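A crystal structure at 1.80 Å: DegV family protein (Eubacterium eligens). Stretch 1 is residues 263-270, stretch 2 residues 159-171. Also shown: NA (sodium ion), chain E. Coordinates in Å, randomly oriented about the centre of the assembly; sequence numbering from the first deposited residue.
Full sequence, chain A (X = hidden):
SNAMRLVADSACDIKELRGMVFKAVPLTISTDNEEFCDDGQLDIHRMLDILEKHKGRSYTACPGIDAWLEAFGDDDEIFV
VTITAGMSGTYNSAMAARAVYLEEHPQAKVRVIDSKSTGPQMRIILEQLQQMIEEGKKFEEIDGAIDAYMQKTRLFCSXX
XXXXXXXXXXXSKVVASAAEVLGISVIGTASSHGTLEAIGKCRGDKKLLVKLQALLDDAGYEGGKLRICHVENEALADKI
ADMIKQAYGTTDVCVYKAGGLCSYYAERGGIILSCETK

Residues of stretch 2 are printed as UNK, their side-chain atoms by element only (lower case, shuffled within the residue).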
# COMPACT_ATOMS: atom_id res chain seq x y z
N SER A 263 -4.25 7.70 -2.05
CA SER A 263 -4.32 9.09 -2.54
C SER A 263 -4.69 10.04 -1.40
O SER A 263 -4.12 11.12 -1.30
CB SER A 263 -5.28 9.23 -3.72
OG SER A 263 -4.80 8.52 -4.87
N TYR A 264 -5.59 9.60 -0.52
CA TYR A 264 -5.98 10.42 0.62
C TYR A 264 -4.79 10.69 1.57
O TYR A 264 -4.56 11.82 1.95
CB TYR A 264 -7.16 9.77 1.38
CG TYR A 264 -7.54 10.49 2.64
CD1 TYR A 264 -8.29 11.65 2.59
CD2 TYR A 264 -7.11 10.04 3.89
CE1 TYR A 264 -8.60 12.36 3.74
CE2 TYR A 264 -7.44 10.75 5.07
CZ TYR A 264 -8.19 11.90 4.97
OH TYR A 264 -8.53 12.63 6.08
N TYR A 265 -4.06 9.64 1.92
CA TYR A 265 -3.00 9.75 2.93
C TYR A 265 -1.65 10.20 2.37
O TYR A 265 -0.90 10.88 3.08
CB TYR A 265 -2.87 8.43 3.71
CG TYR A 265 -3.90 8.28 4.80
CD1 TYR A 265 -3.95 9.20 5.86
CD2 TYR A 265 -4.84 7.24 4.79
CE1 TYR A 265 -4.90 9.08 6.87
CE2 TYR A 265 -5.78 7.12 5.80
CZ TYR A 265 -5.80 8.03 6.84
OH TYR A 265 -6.74 7.93 7.83
N ALA A 266 -1.33 9.82 1.14
CA ALA A 266 -0.08 10.30 0.50
C ALA A 266 -0.21 11.72 -0.06
O ALA A 266 0.79 12.44 -0.15
CB ALA A 266 0.40 9.33 -0.58
N GLU A 267 -1.43 12.09 -0.42
CA GLU A 267 -1.81 13.41 -0.94
C GLU A 267 -1.25 13.73 -2.32
O GLU A 267 -0.39 13.04 -2.84
CB GLU A 267 -1.53 14.53 0.08
CG GLU A 267 -2.36 14.31 1.33
CD GLU A 267 -2.45 15.53 2.23
OE1 GLU A 267 -2.74 16.64 1.71
OE2 GLU A 267 -2.29 15.35 3.46
N ARG A 268 -1.82 14.76 -2.93
CA ARG A 268 -1.41 15.16 -4.26
C ARG A 268 0.09 15.37 -4.29
O ARG A 268 0.66 16.02 -3.41
CB ARG A 268 -2.12 16.45 -4.67
CG ARG A 268 -2.41 16.54 -6.11
CD ARG A 268 -3.53 17.56 -6.35
NE ARG A 268 -4.62 16.98 -7.13
CZ ARG A 268 -5.88 17.42 -7.13
NH1 ARG A 268 -6.25 18.44 -6.37
NH2 ARG A 268 -6.78 16.81 -7.90
N GLY A 269 0.72 14.79 -5.31
CA GLY A 269 2.15 14.90 -5.51
C GLY A 269 2.92 13.72 -4.95
O GLY A 269 4.10 13.52 -5.25
N GLY A 270 2.28 12.94 -4.09
CA GLY A 270 2.97 11.91 -3.35
C GLY A 270 3.41 10.72 -4.18
O GLY A 270 2.78 10.37 -5.22
N UNK A 159 6.40 12.53 0.43
CA UNK A 159 5.10 13.18 0.56
C UNK A 159 5.24 14.70 0.59
O UNK A 159 6.05 15.24 1.34
c UNK A 159 4.40 12.68 1.82
c UNK A 159 4.35 11.17 1.98
c UNK A 159 3.55 10.80 3.23
c UNK A 159 3.74 10.49 0.72
N UNK A 160 4.44 15.39 -0.21
CA UNK A 160 4.48 16.84 -0.28
C UNK A 160 3.59 17.48 0.77
O UNK A 160 3.73 18.67 1.06
n UNK A 160 5.67 17.81 -6.39
c UNK A 160 4.05 17.32 -1.68
c UNK A 160 4.94 16.76 -2.79
c UNK A 160 4.74 17.49 -4.11
c UNK A 160 5.73 16.98 -5.17
N UNK A 161 2.66 16.70 1.29
CA UNK A 161 1.80 17.14 2.40
C UNK A 161 1.44 15.94 3.26
O UNK A 161 1.17 14.87 2.72
o UNK A 161 -0.42 18.03 2.91
c UNK A 161 0.54 17.80 1.86
N UNK A 162 1.44 16.13 4.58
CA UNK A 162 1.09 15.10 5.54
C UNK A 162 -0.08 15.54 6.41
O UNK A 162 -0.27 15.03 7.51
c UNK A 162 4.25 13.12 6.51
c UNK A 162 3.46 14.07 5.62
c UNK A 162 4.38 15.10 5.00
c UNK A 162 2.32 14.74 6.40
N UNK A 163 -0.91 16.44 5.88
CA UNK A 163 -2.02 16.98 6.66
C UNK A 163 -3.04 15.90 7.03
O UNK A 163 -3.51 15.84 8.17
c UNK A 163 -3.90 18.65 6.50
n UNK A 163 -5.92 19.27 7.10
c UNK A 163 -2.69 18.08 5.85
c UNK A 163 -5.06 19.83 7.94
n UNK A 163 -3.84 19.48 7.59
c UNK A 163 -5.22 18.52 6.19
N UNK A 164 -3.39 15.05 6.07
CA UNK A 164 -4.38 13.99 6.34
C UNK A 164 -3.87 12.92 7.30
O UNK A 164 -4.60 12.46 8.20
c UNK A 164 -5.67 14.42 4.19
n UNK A 164 -5.70 14.23 2.88
o UNK A 164 -6.21 15.38 4.74
c UNK A 164 -4.89 13.40 5.01
N UNK A 165 -2.61 12.51 7.15
CA UNK A 165 -1.98 11.66 8.14
C UNK A 165 -2.01 12.30 9.53
O UNK A 165 -2.40 11.66 10.51
c UNK A 165 -0.52 11.34 7.76
c UNK A 165 1.05 10.55 5.99
c UNK A 165 -0.55 8.90 7.07
c UNK A 165 -0.33 10.34 6.63
N UNK A 166 -1.61 13.56 9.61
CA UNK A 166 -1.51 14.26 10.88
C UNK A 166 -2.87 14.46 11.53
O UNK A 166 -3.00 14.23 12.74
c UNK A 166 -0.77 15.61 10.72
N UNK A 167 -3.89 14.86 10.77
CA UNK A 167 -5.19 15.12 11.39
C UNK A 167 -5.82 13.83 11.88
O UNK A 167 -6.67 13.86 12.75
c UNK A 167 -7.85 15.78 8.58
n UNK A 167 -7.67 15.91 7.27
c UNK A 167 -6.75 15.05 9.35
o UNK A 167 -8.86 16.19 9.17
c UNK A 167 -6.15 15.88 10.46
N UNK A 168 -5.40 12.70 11.31
CA UNK A 168 -5.89 11.39 11.75
C UNK A 168 -4.98 10.67 12.76
O UNK A 168 -5.18 9.48 13.05
o UNK A 168 -8.55 10.62 10.31
n UNK A 168 -7.32 11.55 8.69
c UNK A 168 -6.16 10.51 10.53
c UNK A 168 -7.45 10.90 9.82
N UNK A 169 -3.99 11.39 13.30
CA UNK A 169 -3.10 10.87 14.33
C UNK A 169 -2.11 9.83 13.84
O UNK A 169 -1.62 9.03 14.64
N UNK A 170 -1.81 9.82 12.55
CA UNK A 170 -0.93 8.79 12.01
C UNK A 170 0.52 9.22 11.78
O UNK A 170 1.37 8.39 11.43
n UNK A 170 -6.42 4.84 11.47
c UNK A 170 -5.80 5.87 10.91
c UNK A 170 -1.56 8.17 10.76
c UNK A 170 -3.65 6.87 10.16
c UNK A 170 -2.72 7.30 11.22
n UNK A 170 -4.49 5.81 10.73
n UNK A 170 -6.51 6.93 10.54
N UNK A 171 0.80 10.50 11.99
CA UNK A 171 2.18 10.99 11.99
C UNK A 171 2.23 12.14 12.98
O UNK A 171 1.21 12.80 13.21
c UNK A 171 4.11 11.43 10.41
c UNK A 171 2.06 12.87 10.26
c UNK A 171 2.61 11.46 10.57
NA NA E . 5.45 20.58 0.95
O HOH W 1 1.94 14.58 -1.21
O HOH W 2 -1.31 13.05 4.65
O HOH W 3 5.76 20.59 -1.15
O HOH W 4 3.68 21.94 0.51

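Position 159 carries four carbons, forked at the second. One branch tip lies 3.8 Å from Ala-266 CB. This is Leu-159, and the atom is CD2.

Position 160 has four carbons in a row ending in nitrogen. The chain runs past the turn of stretch 1, its last carbon 3.8 Å from Gly-269 O. This is Lys-160. A CB on Gly-269 would fall 2.6 Å from Lys-160 CD, a clash. Lys-160 O binds the sodium ion NA at 2.6 Å.

Position 161 has one carbon, then one oxygen, 3.0 Å from Glu-267 OE1. This is Ser-161.

Position 162 has four carbons, forked at the second, and points away from stretch 1. It is Leu-162, the N-cap residue.

Position 163 has one carbon and a five-membered ring of three carbons and two nitrogens. Its CB is 3.7 Å from Glu-267 OE2. This is His-163.

Position 164 has two carbons, the second carrying an oxygen and a nitrogen. The nitrogen donates to Tyr-264 O at 2.8 Å, as an amide can. This is Asn-164. Its CB sits over the face of the Tyr-264 ring, 3.9 Å from the centroid.

Position 165 has four carbons, forked at the second. One tip is 3.6 Å from Tyr-265 CD1. This is Leu-165, and the tip is CD2.

Position 166 has one carbon, which points away from stretch 1 and does not touch it. It is Ala-166.

Position 167 has three carbons, the third carrying oxygen and nitrogen. The nitrogen is 3.6 Å from Tyr-264 OH. This is Gln-167.

Position 168 has two carbons, the second carrying oxygen and nitrogen. The nitrogen makes a weak hydrogen bond to Tyr-264 OH at 3.1 Å. This is Asn-168. Its ND2 also donates to Asn-164 O at 2.9 Å.

Position 169 has no side chain and phi is positive, which favours glycine. It is Gly-169.

Position 170 has three carbons, a nitrogen, then a carbon with two nitrogens. One terminal nitrogen is 2.9 Å from Tyr-265 OH. This is Arg-170.

Position 171 has one carbon carrying two others, out of reach. It is Val-171.

The contact centres on the start of one helix and the end of another. Glu-267 OE2 accepts from Asn-164 N at 2.8 Å, nearly straight, so the carboxylate meets a free amide in the first helical turn. Water 2 accepts from Leu-165 N and donates to Tyr-265 O and Glu-267 OE2. Leucine packing against Tyr-265 and Ala-266 supplies the apolar part.

Stretch 2 159-171: LKSLHNLAQNGRV
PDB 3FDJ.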